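Local atomic coordinates of Baccell_00875 (Bacteroides cellulosilyticus DSM 14838, PDB entry 5NO8), a protein that probably acts as a polysaccharide lyase that removes L-rhamnose caps linked to glucuronic acid in complex arabinogalactan proteins. Residues A[125-130]-A[233-238]; A[195-200]-A[220-225]; A[72-77]-A[89-94]. All coordinates share one frame; numbering follows the deposited sequence.

Contact 1: A[125-130]-A[233-238]; sequences EEYSFT and YSLEWH
E125 lays its side chain alongside the indole of W237, both pointing the same way, and each of its atoms can be assigned a neighbour. With CG anti to the carbonyl carbon (chi1 -56°) and the chain extended beyond it, CB of E125 passes 3.7 Å from NE1 of W237. CG and CD of E125 stay beside that nitrogen, CG at 3.8 Å and CD at 3.7 Å from NE1 of W237. At the tip, OE1 of E125 accepts the indole N-H, 2.8 Å from NE1 of W237, through its anti lone pair and near the ring plane. The hydroxyl of Y127 donates to the same oxygen, OH of Y127 lying 2.8 Å from OE1 of E125, but it arrives from above the carboxylate plane. W72 adds a third donor to OE1, and R116 forms a salt bridge with OE2, so this buried carboxylate is probably kept ionised.

The backbones carrying these groups, strands 122-131 and 232-242, are antiparallel neighbours within an eight-stranded sheet. E125/W237, Y127/L235 and F129/Y233 are its hydrogen-bonded pairs here; the shortest bond runs from Y127 N to L235 O at 2.7 Å and is nearly straight. W237 has CG in the crowded position between backbone N and carbonyl carbon (chi1 55°), and Y127 turns its edge to the indole face. This offset edge-to-face pair has 5.2 Å between the Y127 ring centroid and that of the six-membered ring of W237, with planes at 65°.

On the face bearing E126, S128, S234 and E236, two like charges come near each other, with OE1 of E126 and OE1 of E236 4.4 Å apart. E236 directs OE2 to the hydroxyl of T193.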
loop_
_atom_site.group_PDB
_atom_site.type_symbol
_atom_site.label_atom_id
_atom_site.label_comp_id
_atom_site.label_asym_id
_atom_site.label_seq_id
_atom_site.Cartn_x
_atom_site.Cartn_y
_atom_site.Cartn_z
ATOM N N GLU A 125 -2.208 28.490 0.794
ATOM C CA GLU A 125 -3.652 28.608 0.908
ATOM C C GLU A 125 -4.057 28.637 2.352
ATOM O O GLU A 125 -3.606 27.792 3.128
ATOM C CB GLU A 125 -4.333 27.406 0.278
ATOM C CG GLU A 125 -3.973 27.153 -1.155
ATOM C CD GLU A 125 -5.042 26.301 -1.811
ATOM O OE1 GLU A 125 -5.198 25.120 -1.392
ATOM O OE2 GLU A 125 -5.797 26.819 -2.682
ATOM N N GLU A 126 -4.907 29.596 2.705
ATOM C CA GLU A 126 -5.446 29.716 4.055
ATOM C C GLU A 126 -6.960 29.541 3.945
ATOM O O GLU A 126 -7.601 30.267 3.186
ATOM C CB GLU A 126 -5.065 31.074 4.613
ATOM C CG GLU A 126 -5.444 31.348 6.053
ATOM C CD GLU A 126 -5.200 32.814 6.431
ATOM O OE1 GLU A 126 -4.167 33.410 6.035
ATOM O OE2 GLU A 126 -6.075 33.374 7.103
ATOM N N TYR A 127 -7.499 28.554 4.659
ATOM C CA TYR A 127 -8.936 28.278 4.746
ATOM C C TYR A 127 -9.381 28.711 6.141
ATOM O O TYR A 127 -8.756 28.326 7.141
ATOM C CB TYR A 127 -9.243 26.785 4.581
ATOM C CG TYR A 127 -8.861 26.209 3.255
ATOM C CD1 TYR A 127 -7.535 25.933 2.961
ATOM C CD2 TYR A 127 -9.814 25.909 2.294
ATOM C CE1 TYR A 127 -7.167 25.406 1.738
ATOM C CE2 TYR A 127 -9.457 25.379 1.078
ATOM C CZ TYR A 127 -8.123 25.148 0.789
ATOM O OH TYR A 127 -7.745 24.623 -0.438
ATOM N N SER A 128 -10.406 29.549 6.239
ATOM C CA SER A 128 -10.948 29.861 7.532
ATOM C C SER A 128 -12.416 29.503 7.523
ATOM O O SER A 128 -13.117 29.823 6.553
ATOM C CB SER A 128 -10.728 31.318 7.886
ATOM O OG SER A 128 -11.354 32.105 6.933
ATOM N N PHE A 129 -12.855 28.865 8.599
ATOM C CA PHE A 129 -14.235 28.433 8.778
ATOM C C PHE A 129 -14.765 29.221 9.954
ATOM O O PHE A 129 -14.248 29.081 11.066
ATOM C CB PHE A 129 -14.291 26.944 9.072
ATOM C CG PHE A 129 -13.719 26.098 7.980
ATOM C CD1 PHE A 129 -12.348 25.924 7.871
ATOM C CD2 PHE A 129 -14.541 25.518 7.030
ATOM C CE1 PHE A 129 -11.814 25.167 6.869
ATOM C CE2 PHE A 129 -14.003 24.761 5.996
ATOM C CZ PHE A 129 -12.636 24.593 5.913
ATOM N N THR A 130 -15.777 30.054 9.724
ATOM C CA THR A 130 -16.301 30.925 10.769
ATOM C C THR A 130 -17.781 30.663 11.010
ATOM O O THR A 130 -18.543 30.585 10.068
ATOM C CB THR A 130 -16.096 32.413 10.418
ATOM O OG1 THR A 130 -14.709 32.618 10.103
ATOM C CG2 THR A 130 -16.504 33.306 11.579
ATOM N N TYR A 233 -12.037 28.540 12.761
ATOM C CA TYR A 233 -10.948 27.563 12.667
ATOM C C TYR A 233 -10.175 27.871 11.386
ATOM O O TYR A 233 -10.786 28.112 10.327
ATOM C CB TYR A 233 -11.506 26.163 12.612
ATOM C CG TYR A 233 -10.409 25.125 12.588
ATOM C CD1 TYR A 233 -9.735 24.789 13.763
ATOM C CD2 TYR A 233 -10.017 24.527 11.402
ATOM C CE1 TYR A 233 -8.704 23.846 13.762
ATOM C CE2 TYR A 233 -8.973 23.587 11.381
ATOM C CZ TYR A 233 -8.344 23.242 12.580
ATOM O OH TYR A 233 -7.314 22.324 12.587
ATOM N N SER A 234 -8.846 27.878 11.475
ATOM C CA SER A 234 -7.995 28.123 10.326
ATOM C C SER A 234 -7.108 26.926 9.982
ATOM O O SER A 234 -6.500 26.302 10.848
ATOM C CB SER A 234 -7.104 29.352 10.511
ATOM O OG SER A 234 -6.679 29.474 11.850
ATOM N N LEU A 235 -7.041 26.654 8.694
ATOM C CA LEU A 235 -6.155 25.647 8.142
ATOM C C LEU A 235 -5.326 26.362 7.080
ATOM O O LEU A 235 -5.878 27.060 6.230
ATOM C CB LEU A 235 -6.963 24.560 7.508
ATOM C CG LEU A 235 -6.226 23.545 6.639
ATOM C CD1 LEU A 235 -5.432 22.589 7.501
ATOM C CD2 LEU A 235 -7.193 22.820 5.724
ATOM N N GLU A 236 -4.014 26.130 7.103
ATOM C CA GLU A 236 -3.146 26.688 6.104
ATOM C C GLU A 236 -2.196 25.594 5.618
ATOM O O GLU A 236 -1.698 24.794 6.405
ATOM C CB GLU A 236 -2.367 27.858 6.701
ATOM C CG GLU A 236 -1.411 28.535 5.739
ATOM C CD GLU A 236 -0.497 29.540 6.428
ATOM O OE1 GLU A 236 -0.724 30.747 6.220
ATOM O OE2 GLU A 236 0.427 29.136 7.185
ATOM N N TRP A 237 -1.916 25.580 4.332
ATOM C CA TRP A 237 -0.856 24.726 3.852
ATOM C C TRP A 237 -0.075 25.398 2.743
ATOM O O TRP A 237 -0.554 26.372 2.160
ATOM C CB TRP A 237 -1.391 23.377 3.416
ATOM C CG TRP A 237 -2.514 23.359 2.374
ATOM C CD1 TRP A 237 -2.592 24.063 1.210
ATOM C CD2 TRP A 237 -3.681 22.535 2.410
ATOM N NE1 TRP A 237 -3.735 23.753 0.538
ATOM C CE2 TRP A 237 -4.425 22.811 1.248
ATOM C CE3 TRP A 237 -4.152 21.570 3.295
ATOM C CZ2 TRP A 237 -5.619 22.156 0.953
ATOM C CZ3 TRP A 237 -5.359 20.929 3.005
ATOM C CH2 TRP A 237 -6.070 21.236 1.858
ATOM N N HIS A 238 1.123 24.865 2.496
ATOM C CA HIS A 238 1.993 25.291 1.409
ATOM C C HIS A 238 2.084 24.144 0.415
ATOM O O HIS A 238 2.326 23.011 0.840
ATOM C CB HIS A 238 3.382 25.524 1.923
ATOM C CG HIS A 238 3.532 26.751 2.743
ATOM N ND1 HIS A 238 4.575 27.626 2.558
ATOM C CD2 HIS A 238 2.781 27.264 3.744
ATOM C CE1 HIS A 238 4.473 28.625 3.422
ATOM N NE2 HIS A 238 3.402 28.420 4.167
#

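Contact 2: A[195-200]-A[220-225]; sequences GAIRNY and LDLPDL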
loop_
_atom_site.group_PDB
_atom_site.type_symbol
_atom_site.label_atom_id
_atom_site.label_comp_id
_atom_site.label_asym_id
_atom_site.label_seq_id
_atom_site.Cartn_x
_atom_site.Cartn_y
_atom_site.Cartn_z
ATOM N N GLY A 195 -3.423 24.804 11.719
ATOM C CA GLY A 195 -4.493 23.813 11.866
ATOM C C GLY A 195 -3.952 22.401 11.688
ATOM O O GLY A 195 -2.764 22.152 11.925
ATOM N N ALA A 196 -4.821 21.482 11.302
ATOM C CA ALA A 196 -4.488 20.060 11.288
ATOM C C ALA A 196 -5.298 19.276 10.280
ATOM O O ALA A 196 -6.414 19.666 9.919
ATOM C CB ALA A 196 -4.679 19.472 12.674
ATOM N N ILE A 197 -4.723 18.163 9.840
ATOM C CA ILE A 197 -5.444 17.170 9.053
ATOM C C ILE A 197 -5.383 15.871 9.853
ATOM O O ILE A 197 -4.296 15.385 10.201
ATOM C CB ILE A 197 -4.864 16.995 7.636
ATOM C CG1 ILE A 197 -5.058 18.256 6.798
ATOM C CG2 ILE A 197 -5.472 15.783 6.913
ATOM C CD1 ILE A 197 -6.503 18.658 6.585
ATOM N N ARG A 198 -6.555 15.333 10.169
ATOM C CA ARG A 198 -6.670 14.153 11.025
ATOM C C ARG A 198 -6.828 12.835 10.281
ATOM O O ARG A 198 -6.620 11.775 10.850
ATOM C CB ARG A 198 -7.811 14.311 12.023
ATOM C CG ARG A 198 -9.173 14.237 11.372
ATOM C CD ARG A 198 -10.320 13.773 12.247
ATOM N NE ARG A 198 -11.569 14.015 11.489
ATOM C CZ ARG A 198 -12.235 13.125 10.738
ATOM N NH1 ARG A 198 -11.847 11.851 10.636
ATOM N NH2 ARG A 198 -13.346 13.511 10.076
ATOM N N ASN A 199 -7.284 12.888 9.032
ATOM C CA ASN A 199 -7.490 11.682 8.249
ATOM C C ASN A 199 -7.758 12.068 6.806
ATOM O O ASN A 199 -7.636 13.229 6.439
ATOM C CB ASN A 199 -8.682 10.867 8.803
ATOM C CG ASN A 199 -8.410 9.379 8.761
ATOM O OD1 ASN A 199 -7.899 8.892 7.773
ATOM N ND2 ASN A 199 -8.727 8.661 9.861
ATOM N N TYR A 200 -8.052 11.091 5.974
ATOM C CA TYR A 200 -8.531 11.382 4.636
ATOM C C TYR A 200 -9.604 10.392 4.212
ATOM O O TYR A 200 -9.734 9.317 4.770
ATOM C CB TYR A 200 -7.390 11.424 3.623
ATOM C CG TYR A 200 -6.757 10.075 3.322
ATOM C CD1 TYR A 200 -5.769 9.568 4.147
ATOM C CD2 TYR A 200 -7.149 9.317 2.215
ATOM C CE1 TYR A 200 -5.160 8.366 3.875
ATOM C CE2 TYR A 200 -6.545 8.090 1.927
ATOM C CZ TYR A 200 -5.567 7.613 2.783
ATOM O OH TYR A 200 -4.926 6.411 2.563
ATOM N N LEU A 220 -9.124 15.607 2.241
ATOM C CA LEU A 220 -8.389 15.678 3.509
ATOM C C LEU A 220 -9.348 16.124 4.627
ATOM O O LEU A 220 -9.991 17.183 4.514
ATOM C CB LEU A 220 -7.196 16.619 3.375
ATOM C CG LEU A 220 -6.162 16.212 2.314
ATOM C CD1 LEU A 220 -4.974 17.134 2.377
ATOM C CD2 LEU A 220 -5.675 14.763 2.418
ATOM N N ASP A 221 -9.412 15.337 5.704
ATOM C CA ASP A 221 -10.302 15.607 6.821
ATOM C C ASP A 221 -9.673 16.491 7.879
ATOM O O ASP A 221 -8.600 16.194 8.385
ATOM C CB ASP A 221 -10.743 14.308 7.495
ATOM C CG ASP A 221 -11.513 13.395 6.572
ATOM O OD1 ASP A 221 -12.455 13.875 5.897
ATOM O OD2 ASP A 221 -11.195 12.195 6.521
ATOM N N LEU A 222 -10.366 17.563 8.214
ATOM C CA LEU A 222 -10.009 18.433 9.310
ATOM C C LEU A 222 -10.512 17.780 10.607
ATOM O O LEU A 222 -11.354 16.856 10.568
ATOM C CB LEU A 222 -10.673 19.821 9.138
ATOM C CG LEU A 222 -10.005 20.743 8.135
ATOM C CD1 LEU A 222 -10.108 20.227 6.717
ATOM C CD2 LEU A 222 -10.581 22.164 8.259
ATOM N N PRO A 223 -10.029 18.263 11.764
ATOM C CA PRO A 223 -10.649 17.820 12.998
ATOM C C PRO A 223 -12.136 18.152 13.042
ATOM O O PRO A 223 -12.576 19.131 12.408
ATOM C CB PRO A 223 -9.897 18.617 14.087
ATOM C CG PRO A 223 -8.642 19.079 13.417
ATOM C CD PRO A 223 -9.033 19.323 12.004
ATOM N N ASP A 224 -12.907 17.357 13.778
ATOM C CA ASP A 224 -14.257 17.777 14.110
ATOM C C ASP A 224 -14.150 19.039 14.981
ATOM O O ASP A 224 -13.222 19.169 15.777
ATOM C CB ASP A 224 -15.031 16.654 14.790
ATOM C CG ASP A 224 -15.345 15.473 13.834
ATOM O OD1 ASP A 224 -15.426 15.579 12.570
ATOM O OD2 ASP A 224 -15.572 14.372 14.384
ATOM N N LEU A 225 -15.074 19.976 14.797
ATOM C CA LEU A 225 -14.948 21.327 15.353
ATOM C C LEU A 225 -16.188 21.682 16.176
ATOM O O LEU A 225 -17.299 21.142 15.958
ATOM C CB LEU A 225 -14.784 22.380 14.236
ATOM C CG LEU A 225 -13.669 22.203 13.206
ATOM C CD1 LEU A 225 -13.718 23.213 12.081
ATOM C CD2 LEU A 225 -12.345 22.275 13.932
HETATM O O HOH W 1 -13.967 16.399 10.477
#
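R198 makes the closest polar contacts, with backbone and side chain both engaged. Its amide N lies 2.8 Å from D221 O, nearly along the C=O axis, and its NE lies 3.0 Å from L222 O. The second bond is the less regular: NE sits above the carbonyl plane, and the oxygen is tilted out of the guanidinium plane. One face of the guanidinium rests on D221, whose CB is centred over it, 3.8 Å from CZ of R198. The carboxylate of D221 lies almost parallel to the guanidinium (6° between planes), but with NH1 of R198 4.2 Å from OD2 of D221 only the charges attract. D224 forms a long salt bridge, also without an N-H aimed at its oxygen. A water at the guanidinium edge bridges the two: it accepts from NH2 of R198, at 3.0 Å, and donates to L222 O and D224 OD1. An alanine here would probably loosen the hold on residues 222-224, since the link to L222 O, the cover over D221 and the water bridge would go.

Farther out, Y663 makes a cation-pi contact with R198, and the amide of D141 holds OD1 of D224. Beneath the polar layer, CD1 of I197 meets CD1 of L222 at 3.9 Å, and L222 in turn packs on strand 137-145. A196 O, beside the P223 ring, is buried without a polar partner.

D221 N returns a bond to N199 O at 2.9 Å, closing the N199/D221 pair where strands 199-203 and 217-221 meet antiparallel. R198 and N199 both face D221, and the helical backbone of R198 (phi -98°, psi -22°) fits a classic beta bulge at the entry to this strand pair.

Contact 3: A[72-77]-A[89-94]; sequences WGLGYF and EWRIPV
The indole of W90 lies flat against the backbone of residues 74-75, one face filled by peptide atoms. CA of G75 sits 3.5 Å from the centroid of the six-membered ring of W90 and only 8° off the ring normal, a CH-pi contact. G75 N also lies over this face, and with the ring so placed a side chain at that position would collide with CH2 of W90, which is consistent with a glycine there. F77 crosses the indole at about a right angle, with CZ3 of W90 at the edge of its ring, 3.9 Å from CD2 of F77. L74 crosses obliquely, its CD2 4.0 Å from CD1 of W90.

CG of W90 takes the crowded position between backbone N and carbonyl carbon (chi1 67°), swinging the ring over the neighbouring strand of the 75-81/84-90 hairpin. Its NE1 then reaches G73 O at 2.8 Å, on a lone pair and close to the ring plane. W90 N binds G75 O at 2.9 Å from above the carbonyl plane.

Ring nitrogen and backbone nitrogen of one tryptophan therefore grip two carbonyls two residues apart, so the buried indole has its N-H satisfied and its rotation fixed.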
loop_
_atom_site.group_PDB
_atom_site.type_symbol
_atom_site.label_atom_id
_atom_site.label_comp_id
_atom_site.label_asym_id
_atom_site.label_seq_id
_atom_site.Cartn_x
_atom_site.Cartn_y
_atom_site.Cartn_z
ATOM N N TRP A 72 -10.371 21.018 -6.459
ATOM C CA TRP A 72 -9.448 21.310 -5.355
ATOM C C TRP A 72 -9.888 22.560 -4.622
ATOM O O TRP A 72 -10.065 23.648 -5.229
ATOM C CB TRP A 72 -8.035 21.515 -5.904
ATOM C CG TRP A 72 -7.028 21.869 -4.894
ATOM C CD1 TRP A 72 -6.964 23.026 -4.178
ATOM C CD2 TRP A 72 -5.905 21.098 -4.500
ATOM N NE1 TRP A 72 -5.880 23.020 -3.353
ATOM C CE2 TRP A 72 -5.198 21.853 -3.548
ATOM C CE3 TRP A 72 -5.406 19.847 -4.873
ATOM C CZ2 TRP A 72 -4.057 21.372 -2.914
ATOM C CZ3 TRP A 72 -4.248 19.388 -4.260
ATOM C CH2 TRP A 72 -3.599 20.137 -3.291
ATOM N N GLY A 73 -10.067 22.450 -3.310
ATOM C CA GLY A 73 -10.450 23.616 -2.527
ATOM C C GLY A 73 -11.923 23.704 -2.206
ATOM O O GLY A 73 -12.318 24.489 -1.322
ATOM N N LEU A 74 -12.742 22.922 -2.904
ATOM C CA LEU A 74 -14.106 22.708 -2.527
ATOM C C LEU A 74 -14.131 21.681 -1.404
ATOM O O LEU A 74 -13.100 21.103 -1.052
ATOM C CB LEU A 74 -14.972 22.290 -3.701
ATOM C CG LEU A 74 -14.934 23.276 -4.881
ATOM C CD1 LEU A 74 -15.887 22.764 -5.944
ATOM C CD2 LEU A 74 -15.234 24.714 -4.464
ATOM N N GLY A 75 -15.283 21.508 -0.792
ATOM C CA GLY A 75 -15.345 20.586 0.351
ATOM C C GLY A 75 -16.719 20.482 0.923
ATOM O O GLY A 75 -17.706 20.850 0.278
ATOM N N TYR A 76 -16.779 19.966 2.142
ATOM C CA TYR A 76 -18.035 19.659 2.798
ATOM C C TYR A 76 -17.892 19.569 4.303
ATOM O O TYR A 76 -16.797 19.481 4.837
ATOM C CB TYR A 76 -18.617 18.337 2.232
ATOM C CG TYR A 76 -17.662 17.164 2.322
ATOM C CD1 TYR A 76 -17.557 16.421 3.484
ATOM C CD2 TYR A 76 -16.857 16.801 1.238
ATOM C CE1 TYR A 76 -16.680 15.351 3.559
ATOM C CE2 TYR A 76 -15.952 15.742 1.311
ATOM C CZ TYR A 76 -15.890 15.009 2.478
ATOM O OH TYR A 76 -15.022 13.963 2.564
ATOM N N PHE A 77 -19.028 19.613 4.985
ATOM C CA PHE A 77 -19.068 19.445 6.426
ATOM C C PHE A 77 -20.488 19.117 6.807
ATOM O O PHE A 77 -21.443 19.414 6.064
ATOM C CB PHE A 77 -18.587 20.707 7.163
ATOM C CG PHE A 77 -19.374 21.941 6.816
ATOM C CD1 PHE A 77 -20.594 22.184 7.413
ATOM C CD2 PHE A 77 -18.917 22.833 5.863
ATOM C CE1 PHE A 77 -21.343 23.313 7.089
ATOM C CE2 PHE A 77 -19.666 23.961 5.546
ATOM C CZ PHE A 77 -20.873 24.191 6.153
ATOM N N GLU A 89 -22.157 21.175 1.170
ATOM C CA GLU A 89 -20.997 21.045 0.282
ATOM C C GLU A 89 -20.818 22.443 -0.286
ATOM O O GLU A 89 -21.804 23.017 -0.780
ATOM C CB GLU A 89 -21.261 20.044 -0.846
ATOM C CG GLU A 89 -21.552 18.632 -0.375
ATOM C CD GLU A 89 -22.046 17.728 -1.492
ATOM O OE1 GLU A 89 -23.226 17.866 -1.905
ATOM O OE2 GLU A 89 -21.258 16.878 -1.957
ATOM N N TRP A 90 -19.632 23.030 -0.158
ATOM C CA TRP A 90 -19.413 24.346 -0.768
ATOM C C TRP A 90 -18.976 24.152 -2.195
ATOM O O TRP A 90 -18.139 23.288 -2.502
ATOM C CB TRP A 90 -18.489 25.259 0.057
ATOM C CG TRP A 90 -17.037 24.926 0.219
ATOM C CD1 TRP A 90 -15.993 25.378 -0.557
ATOM C CD2 TRP A 90 -16.444 24.184 1.287
ATOM N NE1 TRP A 90 -14.807 24.930 -0.056
ATOM C CE2 TRP A 90 -15.046 24.200 1.080
ATOM C CE3 TRP A 90 -16.957 23.514 2.407
ATOM C CZ2 TRP A 90 -14.155 23.539 1.942
ATOM C CZ3 TRP A 90 -16.060 22.862 3.262
ATOM C CH2 TRP A 90 -14.690 22.878 3.013
ATOM N N ARG A 91 -19.595 24.920 -3.094
ATOM C CA ARG A 91 -19.326 24.788 -4.516
ATOM C C ARG A 91 -19.497 26.115 -5.261
ATOM O O ARG A 91 -18.732 26.380 -6.166
ATOM C CB ARG A 91 -20.253 23.734 -5.162
ATOM C CG ARG A 91 -19.894 23.451 -6.623
ATOM C CD ARG A 91 -20.743 22.346 -7.238
ATOM N NE ARG A 91 -22.041 22.879 -7.591
ATOM C CZ ARG A 91 -22.352 23.466 -8.749
ATOM N NH1 ARG A 91 -21.481 23.573 -9.754
ATOM N NH2 ARG A 91 -23.574 23.942 -8.896
ATOM N N ILE A 92 -20.471 26.928 -4.879
ATOM C CA ILE A 92 -20.728 28.212 -5.561
ATOM C C ILE A 92 -20.412 29.349 -4.593
ATOM O O ILE A 92 -21.107 29.519 -3.612
ATOM C CB ILE A 92 -22.191 28.311 -6.025
ATOM C CG1 ILE A 92 -22.553 27.139 -6.977
ATOM C CG2 ILE A 92 -22.476 29.675 -6.648
ATOM C CD1 ILE A 92 -21.673 27.012 -8.217
ATOM N N PRO A 93 -19.374 30.136 -4.889
ATOM C CA PRO A 93 -18.999 31.224 -4.029
ATOM C C PRO A 93 -20.051 32.320 -3.982
ATOM O O PRO A 93 -20.786 32.521 -4.966
ATOM C CB PRO A 93 -17.731 31.790 -4.671
ATOM C CG PRO A 93 -17.383 30.938 -5.800
ATOM C CD PRO A 93 -18.492 30.002 -6.056
ATOM N N VAL A 94 -20.098 33.011 -2.856
ATOM C CA VAL A 94 -20.817 34.283 -2.758
ATOM C C VAL A 94 -19.956 35.436 -3.264
ATOM O O VAL A 94 -20.484 36.439 -3.704
ATOM C CB VAL A 94 -21.379 34.571 -1.354
ATOM C CG1 VAL A 94 -22.334 33.473 -0.938
ATOM C CG2 VAL A 94 -20.314 34.751 -0.303
#

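From the N terminus, contact 3 closes first, a short loop joining the two strands of the 75-81/84-90 hairpin. Contact 1 opens afterwards and spans about a hundred residues, bringing strand 122-131 beside 232-242. Contact 2 is nested wholly inside that long loop and closes a small loop of its own between 195-200 and 220-225. Contacts 2 and 3 both reach the mixed sheet, whereas contact 1 belongs to the antiparallel sheet, and the two sheets meet through these residues. F129 touches both L222 of contact 2 and W90 of contact 3, Y233 packs on A196 and P223, and W72 joins E125.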